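Side-chain contacts in D-psicose 3-epimerase (Agrobacterium tumefaciens, PDB 2HK0), which epimerises ketohexoses at C3, interconverting D-psicose and D-fructose in a metal-dependent reaction on a TIM-barrel scaffold: residues G144-G149 with G186-K191; R236-G241 with A301-V306; A66-I71 with V116-I121; P223-F228 with L250-I255. All blocks are in the same frame, centred on the assembly; numbering follows the deposited sequence.

Contact 1: G144-G149 with G186-K191; sequences GDYARG and GVAFVK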
loop_
_atom_site.group_PDB
_atom_site.type_symbol
_atom_site.label_atom_id
_atom_site.label_comp_id
_atom_site.label_asym_id
_atom_site.label_seq_id
_atom_site.Cartn_x
_atom_site.Cartn_y
_atom_site.Cartn_z
ATOM N N GLY A 144 -33.134 17.011 5.208
ATOM C CA GLY A 144 -34.334 16.978 4.393
ATOM C C GLY A 144 -34.197 16.080 3.175
ATOM O O GLY A 144 -35.073 15.256 2.898
ATOM N N ASP A 145 -33.106 16.222 2.431
ATOM C CA ASP A 145 -32.912 15.393 1.247
ATOM C C ASP A 145 -32.802 13.912 1.625
ATOM O O ASP A 145 -33.241 13.031 0.878
ATOM C CB ASP A 145 -31.664 15.833 0.477
ATOM C CG ASP A 145 -31.809 17.219 -0.114
ATOM O OD1 ASP A 145 -32.967 17.658 -0.313
ATOM O OD2 ASP A 145 -30.767 17.862 -0.396
ATOM N N TYR A 146 -32.220 13.640 2.784
ATOM C CA TYR A 146 -32.086 12.260 3.247
ATOM C C TYR A 146 -33.481 11.672 3.499
ATOM O O TYR A 146 -33.850 10.621 2.951
ATOM C CB TYR A 146 -31.293 12.222 4.547
ATOM C CG TYR A 146 -31.229 10.846 5.163
ATOM C CD1 TYR A 146 -30.223 9.952 4.800
ATOM C CD2 TYR A 146 -32.193 10.421 6.080
ATOM C CE1 TYR A 146 -30.175 8.667 5.330
ATOM C CE2 TYR A 146 -32.157 9.137 6.615
ATOM C CZ TYR A 146 -31.144 8.267 6.232
ATOM O OH TYR A 146 -31.093 6.989 6.731
ATOM N N ALA A 147 -34.250 12.366 4.338
ATOM C CA ALA A 147 -35.595 11.926 4.686
ATOM C C ALA A 147 -36.495 11.751 3.459
ATOM O O ALA A 147 -37.205 10.746 3.342
ATOM C CB ALA A 147 -36.232 12.914 5.687
ATOM N N ARG A 148 -36.472 12.711 2.541
ATOM C CA ARG A 148 -37.302 12.595 1.350
ATOM C C ARG A 148 -36.779 11.490 0.431
ATOM O O ARG A 148 -37.562 10.807 -0.237
ATOM C CB ARG A 148 -37.364 13.930 0.593
ATOM C CG ARG A 148 -38.150 15.023 1.345
ATOM C CD ARG A 148 -38.276 16.313 0.528
ATOM N NE ARG A 148 -37.586 17.427 1.175
ATOM C CZ ARG A 148 -36.302 17.705 1.009
ATOM N NH1 ARG A 148 -35.570 16.958 0.212
ATOM N NH2 ARG A 148 -35.742 18.707 1.659
ATOM N N GLY A 149 -35.462 11.303 0.401
ATOM C CA GLY A 149 -34.897 10.261 -0.448
ATOM C C GLY A 149 -35.323 8.870 0.011
ATOM O O GLY A 149 -35.668 8.002 -0.802
ATOM N N GLY A 186 -24.469 4.774 3.513
ATOM C CA GLY A 186 -25.264 4.076 2.515
ATOM C C GLY A 186 -26.068 2.968 3.170
ATOM O O GLY A 186 -27.259 2.806 2.909
ATOM N N VAL A 187 -25.418 2.199 4.029
ATOM C CA VAL A 187 -26.107 1.129 4.738
ATOM C C VAL A 187 -27.231 1.672 5.642
ATOM O O VAL A 187 -28.304 1.079 5.715
ATOM C CB VAL A 187 -25.113 0.318 5.580
ATOM C CG1 VAL A 187 -25.866 -0.557 6.597
ATOM C CG2 VAL A 187 -24.254 -0.570 4.654
ATOM N N ALA A 188 -27.004 2.805 6.305
ATOM C CA ALA A 188 -28.033 3.358 7.194
ATOM C C ALA A 188 -29.246 3.742 6.359
ATOM O O ALA A 188 -30.383 3.474 6.733
ATOM C CB ALA A 188 -27.502 4.579 7.952
ATOM N N PHE A 189 -28.990 4.358 5.214
ATOM C CA PHE A 189 -30.063 4.776 4.328
ATOM C C PHE A 189 -30.889 3.568 3.867
ATOM O O PHE A 189 -32.115 3.603 3.895
ATOM C CB PHE A 189 -29.473 5.507 3.114
ATOM C CG PHE A 189 -30.495 5.933 2.102
ATOM C CD1 PHE A 189 -30.938 5.048 1.120
ATOM C CD2 PHE A 189 -31.003 7.225 2.120
ATOM C CE1 PHE A 189 -31.878 5.455 0.164
ATOM C CE2 PHE A 189 -31.950 7.649 1.166
ATOM C CZ PHE A 189 -32.387 6.769 0.191
ATOM N N VAL A 190 -30.204 2.516 3.424
ATOM C CA VAL A 190 -30.860 1.308 2.959
ATOM C C VAL A 190 -31.695 0.647 4.078
ATOM O O VAL A 190 -32.823 0.193 3.838
ATOM C CB VAL A 190 -29.804 0.332 2.372
ATOM C CG1 VAL A 190 -30.390 -1.069 2.169
ATOM C CG2 VAL A 190 -29.325 0.884 1.030
ATOM N N LYS A 191 -31.160 0.610 5.294
ATOM C CA LYS A 191 -31.911 0.016 6.406
ATOM C C LYS A 191 -33.181 0.825 6.678
ATOM O O LYS A 191 -34.225 0.263 6.988
ATOM C CB LYS A 191 -31.040 -0.054 7.656
ATOM C CG LYS A 191 -30.016 -1.179 7.601
ATOM C CD LYS A 191 -29.119 -1.177 8.828
ATOM C CE LYS A 191 -28.172 -2.368 8.831
ATOM N NZ LYS A 191 -27.317 -2.343 10.067
#

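Contact 2: R236-G241 with A301-V306; sequences RVPGKG and AFSRFV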
loop_
_atom_site.group_PDB
_atom_site.type_symbol
_atom_site.label_atom_id
_atom_site.label_comp_id
_atom_site.label_asym_id
_atom_site.label_seq_id
_atom_site.Cartn_x
_atom_site.Cartn_y
_atom_site.Cartn_z
ATOM N N ARG A 236 -8.810 5.629 -14.746
ATOM C CA ARG A 236 -8.256 4.784 -15.796
ATOM C C ARG A 236 -8.808 3.380 -15.520
ATOM O O ARG A 236 -9.383 3.133 -14.455
ATOM C CB ARG A 236 -6.731 4.759 -15.721
ATOM C CG ARG A 236 -6.063 6.066 -16.178
ATOM C CD ARG A 236 -4.572 5.993 -15.884
ATOM N NE ARG A 236 -4.385 6.040 -14.447
ATOM C CZ ARG A 236 -3.288 5.649 -13.811
ATOM N NH1 ARG A 236 -2.250 5.166 -14.495
ATOM N NH2 ARG A 236 -3.236 5.752 -12.487
ATOM N N VAL A 237 -8.634 2.468 -16.467
ATOM C CA VAL A 237 -9.128 1.118 -16.289
ATOM C C VAL A 237 -8.387 0.437 -15.149
ATOM O O VAL A 237 -7.223 0.728 -14.875
ATOM C CB VAL A 237 -8.956 0.276 -17.570
ATOM C CG1 VAL A 237 -9.622 0.978 -18.755
ATOM C CG2 VAL A 237 -7.491 0.047 -17.841
ATOM N N PRO A 238 -9.072 -0.470 -14.449
ATOM C CA PRO A 238 -8.478 -1.198 -13.329
ATOM C C PRO A 238 -7.173 -1.897 -13.716
ATOM O O PRO A 238 -7.084 -2.545 -14.761
ATOM C CB PRO A 238 -9.569 -2.184 -12.950
ATOM C CG PRO A 238 -10.841 -1.399 -13.260
ATOM C CD PRO A 238 -10.496 -0.814 -14.617
ATOM N N GLY A 239 -6.163 -1.754 -12.868
ATOM C CA GLY A 239 -4.881 -2.376 -13.137
ATOM C C GLY A 239 -3.818 -1.393 -13.606
ATOM O O GLY A 239 -2.618 -1.711 -13.572
ATOM N N LYS A 240 -4.237 -0.208 -14.054
ATOM C CA LYS A 240 -3.287 0.804 -14.525
ATOM C C LYS A 240 -2.705 1.599 -13.348
ATOM O O LYS A 240 -1.680 2.284 -13.491
ATOM C CB LYS A 240 -3.990 1.806 -15.451
ATOM C CG LYS A 240 -4.521 1.244 -16.772
ATOM C CD LYS A 240 -3.396 1.110 -17.792
ATOM C CE LYS A 240 -3.942 0.929 -19.213
ATOM N NZ LYS A 240 -2.803 0.803 -20.168
ATOM N N GLY A 241 -3.352 1.503 -12.184
ATOM C CA GLY A 241 -2.910 2.303 -11.060
ATOM C C GLY A 241 -2.640 1.687 -9.709
ATOM O O GLY A 241 -2.446 0.485 -9.577
ATOM N N ALA A 301 -9.125 -9.114 -17.663
ATOM C CA ALA A 301 -8.311 -10.255 -17.216
ATOM C C ALA A 301 -7.716 -9.979 -15.832
ATOM O O ALA A 301 -7.708 -10.847 -14.956
ATOM C CB ALA A 301 -7.176 -10.533 -18.234
ATOM N N PHE A 302 -7.208 -8.765 -15.651
ATOM C CA PHE A 302 -6.629 -8.341 -14.378
ATOM C C PHE A 302 -7.705 -8.467 -13.298
ATOM O O PHE A 302 -7.474 -9.024 -12.226
ATOM C CB PHE A 302 -6.168 -6.873 -14.497
ATOM C CG PHE A 302 -5.712 -6.254 -13.201
ATOM C CD1 PHE A 302 -4.373 -6.305 -12.815
ATOM C CD2 PHE A 302 -6.623 -5.618 -12.362
ATOM C CE1 PHE A 302 -3.953 -5.726 -11.611
ATOM C CE2 PHE A 302 -6.220 -5.042 -11.167
ATOM C CZ PHE A 302 -4.879 -5.093 -10.787
ATOM N N SER A 303 -8.896 -7.956 -13.583
ATOM C CA SER A 303 -9.970 -7.982 -12.594
ATOM C C SER A 303 -10.424 -9.374 -12.221
ATOM O O SER A 303 -10.699 -9.650 -11.062
ATOM C CB SER A 303 -11.156 -7.153 -13.076
ATOM O OG SER A 303 -10.766 -5.804 -13.228
ATOM N N ARG A 304 -10.502 -10.261 -13.198
ATOM C CA ARG A 304 -10.926 -11.618 -12.893
ATOM C C ARG A 304 -9.876 -12.335 -12.047
ATOM O O ARG A 304 -10.219 -13.086 -11.128
ATOM C CB ARG A 304 -11.174 -12.393 -14.188
ATOM C CG ARG A 304 -12.473 -12.002 -14.855
ATOM C CD ARG A 304 -12.680 -12.679 -16.210
ATOM N NE ARG A 304 -14.070 -12.535 -16.642
ATOM C CZ ARG A 304 -14.475 -12.530 -17.906
ATOM N NH1 ARG A 304 -13.594 -12.657 -18.893
ATOM N NH2 ARG A 304 -15.771 -12.396 -18.188
ATOM N N PHE A 305 -8.602 -12.076 -12.345
ATOM C CA PHE A 305 -7.484 -12.726 -11.648
ATOM C C PHE A 305 -7.260 -12.222 -10.218
ATOM O O PHE A 305 -7.027 -13.011 -9.311
ATOM C CB PHE A 305 -6.193 -12.570 -12.488
ATOM C CG PHE A 305 -4.991 -13.326 -11.940
ATOM C CD1 PHE A 305 -5.086 -14.675 -11.604
ATOM C CD2 PHE A 305 -3.758 -12.683 -11.785
ATOM C CE1 PHE A 305 -3.963 -15.378 -11.122
ATOM C CE2 PHE A 305 -2.627 -13.373 -11.304
ATOM C CZ PHE A 305 -2.726 -14.715 -10.976
ATOM N N VAL A 306 -7.351 -10.914 -10.014
ATOM C CA VAL A 306 -7.142 -10.325 -8.703
ATOM C C VAL A 306 -8.434 -10.229 -7.875
ATOM O O VAL A 306 -8.409 -10.356 -6.655
ATOM C CB VAL A 306 -6.523 -8.904 -8.857
ATOM C CG1 VAL A 306 -6.409 -8.190 -7.508
ATOM C CG2 VAL A 306 -5.170 -9.021 -9.507
#

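Contact 3: A66-I71 with V116-I121; sequences AELATI and VAKLDI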
loop_
_atom_site.group_PDB
_atom_site.type_symbol
_atom_site.label_atom_id
_atom_site.label_comp_id
_atom_site.label_asym_id
_atom_site.label_seq_id
_atom_site.Cartn_x
_atom_site.Cartn_y
_atom_site.Cartn_z
ATOM N N ALA A 66 -40.437 -2.448 -30.126
ATOM C CA ALA A 66 -39.869 -3.341 -31.135
ATOM C C ALA A 66 -38.343 -3.286 -31.090
ATOM O O ALA A 66 -37.658 -4.297 -31.266
ATOM C CB ALA A 66 -40.366 -2.944 -32.518
ATOM N N GLU A 67 -37.819 -2.086 -30.866
ATOM C CA GLU A 67 -36.384 -1.884 -30.784
ATOM C C GLU A 67 -35.827 -2.530 -29.518
ATOM O O GLU A 67 -34.773 -3.169 -29.553
ATOM C CB GLU A 67 -36.088 -0.394 -30.806
ATOM C CG GLU A 67 -36.489 0.246 -32.115
ATOM C CD GLU A 67 -36.390 1.747 -32.060
ATOM O OE1 GLU A 67 -37.001 2.339 -31.145
ATOM O OE2 GLU A 67 -35.705 2.329 -32.928
ATOM N N LEU A 68 -36.543 -2.371 -28.408
ATOM C CA LEU A 68 -36.117 -2.972 -27.151
ATOM C C LEU A 68 -35.981 -4.473 -27.362
ATOM O O LEU A 68 -34.977 -5.068 -26.982
ATOM C CB LEU A 68 -37.135 -2.694 -26.049
ATOM C CG LEU A 68 -37.228 -1.232 -25.630
ATOM C CD1 LEU A 68 -38.299 -1.058 -24.562
ATOM C CD2 LEU A 68 -35.883 -0.778 -25.117
ATOM N N ALA A 69 -36.988 -5.075 -27.984
ATOM C CA ALA A 69 -36.976 -6.506 -28.265
ATOM C C ALA A 69 -35.744 -6.896 -29.082
ATOM O O ALA A 69 -35.116 -7.919 -28.829
ATOM C CB ALA A 69 -38.241 -6.899 -29.020
ATOM N N THR A 70 -35.400 -6.079 -30.067
ATOM C CA THR A 70 -34.240 -6.368 -30.905
ATOM C C THR A 70 -32.957 -6.320 -30.078
ATOM O O THR A 70 -32.051 -7.130 -30.262
ATOM C CB THR A 70 -34.134 -5.346 -32.058
ATOM O OG1 THR A 70 -35.320 -5.426 -32.862
ATOM C CG2 THR A 70 -32.897 -5.627 -32.925
ATOM N N ILE A 71 -32.892 -5.348 -29.177
ATOM C CA ILE A 71 -31.743 -5.178 -28.300
ATOM C C ILE A 71 -31.638 -6.380 -27.353
ATOM O O ILE A 71 -30.556 -6.946 -27.177
ATOM C CB ILE A 71 -31.888 -3.868 -27.490
ATOM C CG1 ILE A 71 -31.664 -2.676 -28.428
ATOM C CG2 ILE A 71 -30.925 -3.858 -26.303
ATOM C CD1 ILE A 71 -32.001 -1.343 -27.824
ATOM N N VAL A 116 -36.910 -1.037 -18.564
ATOM C CA VAL A 116 -35.725 -1.783 -18.149
ATOM C C VAL A 116 -36.023 -3.286 -18.099
ATOM O O VAL A 116 -35.200 -4.117 -18.504
ATOM C CB VAL A 116 -35.273 -1.266 -16.762
ATOM C CG1 VAL A 116 -34.580 -2.344 -15.986
ATOM C CG2 VAL A 116 -34.368 -0.025 -16.950
ATOM N N ALA A 117 -37.210 -3.634 -17.613
ATOM C CA ALA A 117 -37.599 -5.037 -17.526
ATOM C C ALA A 117 -37.756 -5.646 -18.920
ATOM O O ALA A 117 -37.515 -6.846 -19.110
ATOM C CB ALA A 117 -38.898 -5.172 -16.728
ATOM N N LYS A 118 -38.151 -4.822 -19.895
ATOM C CA LYS A 118 -38.315 -5.284 -21.272
ATOM C C LYS A 118 -36.976 -5.723 -21.857
ATOM O O LYS A 118 -36.938 -6.434 -22.866
ATOM C CB LYS A 118 -38.910 -4.182 -22.156
ATOM C CG LYS A 118 -40.345 -3.809 -21.826
ATOM C CD LYS A 118 -40.799 -2.579 -22.631
ATOM C CE LYS A 118 -42.186 -2.114 -22.191
ATOM N NZ LYS A 118 -42.606 -0.838 -22.841
ATOM N N LEU A 119 -35.879 -5.286 -21.246
ATOM C CA LEU A 119 -34.553 -5.669 -21.719
ATOM C C LEU A 119 -33.962 -6.770 -20.844
ATOM O O LEU A 119 -32.776 -7.103 -20.958
ATOM C CB LEU A 119 -33.605 -4.459 -21.733
ATOM C CG LEU A 119 -33.898 -3.348 -22.750
ATOM C CD1 LEU A 119 -32.832 -2.284 -22.634
ATOM C CD2 LEU A 119 -33.936 -3.911 -24.175
ATOM N N ASP A 120 -34.786 -7.330 -19.961
ATOM C CA ASP A 120 -34.341 -8.391 -19.065
ATOM C C ASP A 120 -33.188 -7.912 -18.170
ATOM O O ASP A 120 -32.225 -8.639 -17.923
ATOM C CB ASP A 120 -33.916 -9.625 -19.877
ATOM C CG ASP A 120 -33.877 -10.899 -19.035
ATOM O OD1 ASP A 120 -34.626 -10.967 -18.038
ATOM O OD2 ASP A 120 -33.112 -11.832 -19.372
ATOM N N ILE A 121 -33.299 -6.671 -17.703
ATOM C CA ILE A 121 -32.321 -6.061 -16.810
ATOM C C ILE A 121 -32.878 -6.190 -15.384
ATOM O O ILE A 121 -34.031 -5.824 -15.125
ATOM C CB ILE A 121 -32.139 -4.560 -17.146
ATOM C CG1 ILE A 121 -31.390 -4.415 -18.479
ATOM C CG2 ILE A 121 -31.412 -3.843 -16.013
ATOM C CD1 ILE A 121 -31.345 -2.997 -18.983
#

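Contact 4: P223-F228 with L250-I255; sequences PLLGHF and LALRDI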
loop_
_atom_site.group_PDB
_atom_site.type_symbol
_atom_site.label_atom_id
_atom_site.label_comp_id
_atom_site.label_asym_id
_atom_site.label_seq_id
_atom_site.Cartn_x
_atom_site.Cartn_y
_atom_site.Cartn_z
ATOM N N PRO A 223 -23.765 -7.911 3.397
ATOM C CA PRO A 223 -24.891 -8.513 2.678
ATOM C C PRO A 223 -25.705 -7.523 1.849
ATOM O O PRO A 223 -26.427 -7.932 0.946
ATOM C CB PRO A 223 -25.718 -9.145 3.806
ATOM C CG PRO A 223 -24.679 -9.416 4.881
ATOM C CD PRO A 223 -23.901 -8.127 4.852
ATOM N N LEU A 224 -25.600 -6.233 2.154
ATOM C CA LEU A 224 -26.348 -5.212 1.409
ATOM C C LEU A 224 -25.654 -4.709 0.133
ATOM O O LEU A 224 -26.227 -3.888 -0.598
ATOM C CB LEU A 224 -26.661 -4.007 2.306
ATOM C CG LEU A 224 -27.642 -4.304 3.452
ATOM C CD1 LEU A 224 -27.859 -3.049 4.301
ATOM C CD2 LEU A 224 -28.964 -4.813 2.873
ATOM N N LEU A 225 -24.441 -5.189 -0.143
ATOM C CA LEU A 225 -23.728 -4.738 -1.341
ATOM C C LEU A 225 -24.418 -5.398 -2.523
ATOM O O LEU A 225 -24.351 -6.623 -2.670
ATOM C CB LEU A 225 -22.256 -5.177 -1.312
ATOM C CG LEU A 225 -21.153 -4.258 -1.883
ATOM C CD1 LEU A 225 -20.126 -5.098 -2.607
ATOM C CD2 LEU A 225 -21.680 -3.198 -2.760
ATOM N N GLY A 226 -25.061 -4.597 -3.367
ATOM C CA GLY A 226 -25.757 -5.158 -4.514
ATOM C C GLY A 226 -25.139 -4.890 -5.876
ATOM O O GLY A 226 -25.479 -5.565 -6.844
ATOM N N HIS A 227 -24.229 -3.920 -5.953
ATOM C CA HIS A 227 -23.580 -3.559 -7.216
ATOM C C HIS A 227 -22.232 -2.895 -6.877
ATOM O O HIS A 227 -22.074 -2.316 -5.799
ATOM C CB HIS A 227 -24.491 -2.599 -7.992
ATOM C CG HIS A 227 -24.270 -2.609 -9.472
ATOM N ND1 HIS A 227 -24.085 -3.773 -10.192
ATOM C CD2 HIS A 227 -24.239 -1.598 -10.376
ATOM C CE1 HIS A 227 -23.949 -3.479 -11.474
ATOM N NE2 HIS A 227 -24.039 -2.166 -11.613
ATOM N N PHE A 228 -21.268 -2.977 -7.788
ATOM C CA PHE A 228 -19.924 -2.454 -7.537
ATOM C C PHE A 228 -19.296 -1.876 -8.806
ATOM O O PHE A 228 -19.332 -2.499 -9.872
ATOM C CB PHE A 228 -19.052 -3.609 -7.013
ATOM C CG PHE A 228 -17.756 -3.185 -6.354
ATOM C CD1 PHE A 228 -17.760 -2.470 -5.165
ATOM C CD2 PHE A 228 -16.528 -3.590 -6.883
ATOM C CE1 PHE A 228 -16.563 -2.165 -4.498
ATOM C CE2 PHE A 228 -15.318 -3.294 -6.231
ATOM C CZ PHE A 228 -15.335 -2.583 -5.038
ATOM N N LEU A 250 -10.030 -9.341 -1.563
ATOM C CA LEU A 250 -10.213 -10.088 -0.318
ATOM C C LEU A 250 -11.523 -9.717 0.376
ATOM O O LEU A 250 -12.242 -10.589 0.861
ATOM C CB LEU A 250 -9.039 -9.818 0.634
ATOM C CG LEU A 250 -7.912 -10.848 0.806
ATOM C CD1 LEU A 250 -7.860 -11.814 -0.348
ATOM C CD2 LEU A 250 -6.587 -10.107 0.956
ATOM N N ALA A 251 -11.823 -8.420 0.433
ATOM C CA ALA A 251 -13.042 -7.962 1.078
ATOM C C ALA A 251 -14.279 -8.486 0.332
ATOM O O ALA A 251 -15.225 -8.966 0.962
ATOM C CB ALA A 251 -13.062 -6.436 1.147
ATOM N N LEU A 252 -14.276 -8.401 -0.998
ATOM C CA LEU A 252 -15.409 -8.897 -1.781
ATOM C C LEU A 252 -15.603 -10.393 -1.477
ATOM O O LEU A 252 -16.729 -10.855 -1.300
ATOM C CB LEU A 252 -15.179 -8.660 -3.290
ATOM C CG LEU A 252 -15.179 -7.184 -3.726
ATOM C CD1 LEU A 252 -14.892 -7.092 -5.224
ATOM C CD2 LEU A 252 -16.529 -6.529 -3.411
ATOM N N ARG A 253 -14.507 -11.144 -1.397
ATOM C CA ARG A 253 -14.622 -12.562 -1.070
ATOM C C ARG A 253 -15.088 -12.761 0.383
ATOM O O ARG A 253 -15.886 -13.654 0.658
ATOM C CB ARG A 253 -13.297 -13.290 -1.317
ATOM C CG ARG A 253 -13.255 -14.018 -2.670
ATOM C CD ARG A 253 -12.311 -13.375 -3.692
ATOM N NE ARG A 253 -10.908 -13.583 -3.334
ATOM C CZ ARG A 253 -9.897 -12.866 -3.814
ATOM N NH1 ARG A 253 -10.122 -11.887 -4.683
ATOM N NH2 ARG A 253 -8.659 -13.118 -3.412
ATOM N N ASP A 254 -14.613 -11.919 1.302
ATOM C CA ASP A 254 -15.024 -12.006 2.711
ATOM C C ASP A 254 -16.549 -11.935 2.806
ATOM O O ASP A 254 -17.159 -12.638 3.609
ATOM C CB ASP A 254 -14.477 -10.844 3.554
ATOM C CG ASP A 254 -13.032 -11.036 3.995
ATOM O OD1 ASP A 254 -12.549 -12.191 4.009
ATOM O OD2 ASP A 254 -12.386 -10.009 4.349
ATOM N N ILE A 255 -17.169 -11.073 2.000
ATOM C CA ILE A 255 -18.622 -10.951 2.062
ATOM C C ILE A 255 -19.354 -11.851 1.072
ATOM O O ILE A 255 -20.571 -11.710 0.874
ATOM C CB ILE A 255 -19.076 -9.484 1.847
ATOM C CG1 ILE A 255 -18.769 -9.026 0.422
ATOM C CG2 ILE A 255 -18.375 -8.584 2.843
ATOM C CD1 ILE A 255 -19.402 -7.656 0.081
#

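Contact 1: G144-G149 with G186-K191
Tyr146 and Phe189 form an offset edge-to-face pair in which the rim of the phenylalanine is turned toward the face of the tyrosine. Their planes stand at 86°, and the ring centroids are 5.6 Å apart. Ring to ring, the closest pair is Tyr146 CE1 and Phe189 CD2, 3.6 Å apart, with CE1 near the plane of the Phe189 ring. The two side chains slide past each other in opposite directions, so each reaches the main chain of the other helix. The phenol end of Tyr146 travels on until OH lies 3.4 Å from Phe189 CA, while Phe189 CZ runs back to within 3.6 Å of Gly149 C. Gly149 brings no side chain of its own, and the ring settles directly against its backbone. Both CG atoms lie anti to the backbone N (chi1 174° for Tyr146), which sends the rings from one helix toward the other. The helices, 142-162 and 183-193, are consecutive in the outer layer of the TIM barrel, and their axes here approach to 10.9 Å at an angle of 44°. Farther out, the Tyr146 hydroxyl is hydrogen-bonded to Asp192, one helical residue beyond the segment 186-191, which ties down the polar tip of an otherwise apolar contact. Val150 and Ile153 of helix 142-162, together with Leu180, pack on Phe189 and bury it, whereas Val179 touches Tyr146 from the loop ahead of helix 183-193.

Contact 2: R236-G241 with A301-V306
Two torsions set the stage where Phe302 meets Gly239: chi1 of Phe302 (173°) swings CG away from its own backbone N and sends the ring outward from the helix, and Gly239, with positive phi (105°), stands at the third position of a turn, where its alpha carbon faces the ring. The result is a CH-pi contact over the face. Gly239 CA sits 3.5 Å from the centroid of the Phe302 ring and only 10° off the ring normal, nearly above the middle. On the opposite face, Val306 CG2 from the next helical turn lies 4.0 Å above the plane of the Phe302 ring, offset toward the rim. The turn, residues 237-240, is a type II beta turn, closed by Lys240 N to Val237 O at 3.2 Å. Beside it, Pro238 CB rests 3.8 Å from Ser303 OG, a hydroxyl already hydrogen-bonded to Ala299 O one turn earlier. The loop follows barrel strand 225-230, and the helix is the last of the chain; Trp245 meets the Phe302 ring edge-to-face, while Val306 of a second subunit also packs on Phe302. Glu232 accepts the Gly239 amide. Pro238 O is buried with no partner in the model. No hydrogen bond crosses the contact; dispersion probably dominates, helped by the slight positive polarisation of the Gly239 alpha hydrogens facing the pi cloud.

Contact 3: A66-I71 with V116-I121
Val116 O is gripped from opposite faces of its carbonyl plane by Leu119 N, at 3.1 Å, and by Ile121 N, at 3.3 Å, and the tight turn made in this way presents Leu119 to Leu68. The longer-range of the two bonds, from Ile121 N, belongs with Asp120 N to Ala117 O (2.9 Å) to the Schellman motif that ends helix 99-118, with Asp120, of positive phi, as C-prime residue. In the TIM barrel this turn leads from the helix into strand 123-126, and the leucine of the turn is buried against the preceding helix of the outer layer, 65-77. Leu119 CD2 is the methyl that does most of the touching. It nestles beside the helix between two residues a turn apart, 3.8 Å from Leu68 CD2 and 3.7 Å from Ile71 CG2, and comes to 3.2 Å from Leu68 O, against the helix backbone. The Leu68 and Leu119 side chains cross at about a right angle, so they meet through branches rather than along their lengths. The torsion of Ile71 explains its choice of atom: with CG1 beside the backbone N (chi1 -72°), CG2 is anti to that nitrogen and is the branch that faces the leucine. Lys118 adds a flank of another kind. Its extended chain passes Leu68 with the methylenes alone, while the ammonium group continues to a salt bridge with Asp65 at the start of helix 65-77. Ile60 of helix 57-60 covers both leucines. The other branch of Leu68 turns to the lysine chain, its CD1 lying 3.5 Å from Lys118 CD.

Contact 4: P223-F228 with L250-I255
The ring of Phe228 carries Leu252 on one face, with CD2 of the leucine 4.3 Å above the plane and over the centre, while CD1, the other methyl of Leu252, approaches Phe228 CE2 at 4.0 Å. Both methyls of the leucine therefore lie on the same side of the ring, CD2 over its middle and CD1 toward CE2. Its CD2 also serves a second neighbour, standing 4.0 Å from Leu225 CD1. That same Leu225 methyl meets Ile255 CD1 at 3.8 Å, the two side chains crossing at about a right angle. The first torsion of Ile255 (chi1 67°) places CG1 between the backbone N and the carbonyl carbon, the crowded position, and from there CD1 meets Leu225. All four side chains belong to the beta-alpha-beta unit formed by strand 225-230, helix 245-254 and strand 260-263, and they fill the layer between barrel strand and covering helix. Ile218 of helix 214-221 borders Leu252 and Ile255, and Tyr257 packs on Leu225 and Phe228. No hydrogen bond spans the two segments, so strand and helix are joined here by apolar packing alone, which depends on matching shapes rather than on bond direction.

Overall arrangement
Contacts 1, 2 and 4 form a connected run, with contact 4, between barrel strand and helix, touching both of the others. It meets contact 1 where Leu224 CD1 packs 3.9 Å from Val190 CG1, and contact 2 through a probable hydrogen bond from Arg253 NH1 to Val306 O at 3.0 Å; contacts 2 and 4 also interleave along the chain. Contacts 1 and 2 lie on opposite sides of the chain centre, about 32 Å between their centres. Contact 3 stands apart, its nearest atoms about 9 Å from contact 4. As in other TIM barrels, the active site probably lies at the C-terminal ends of the strands; the 236-241 loop leaves from that side.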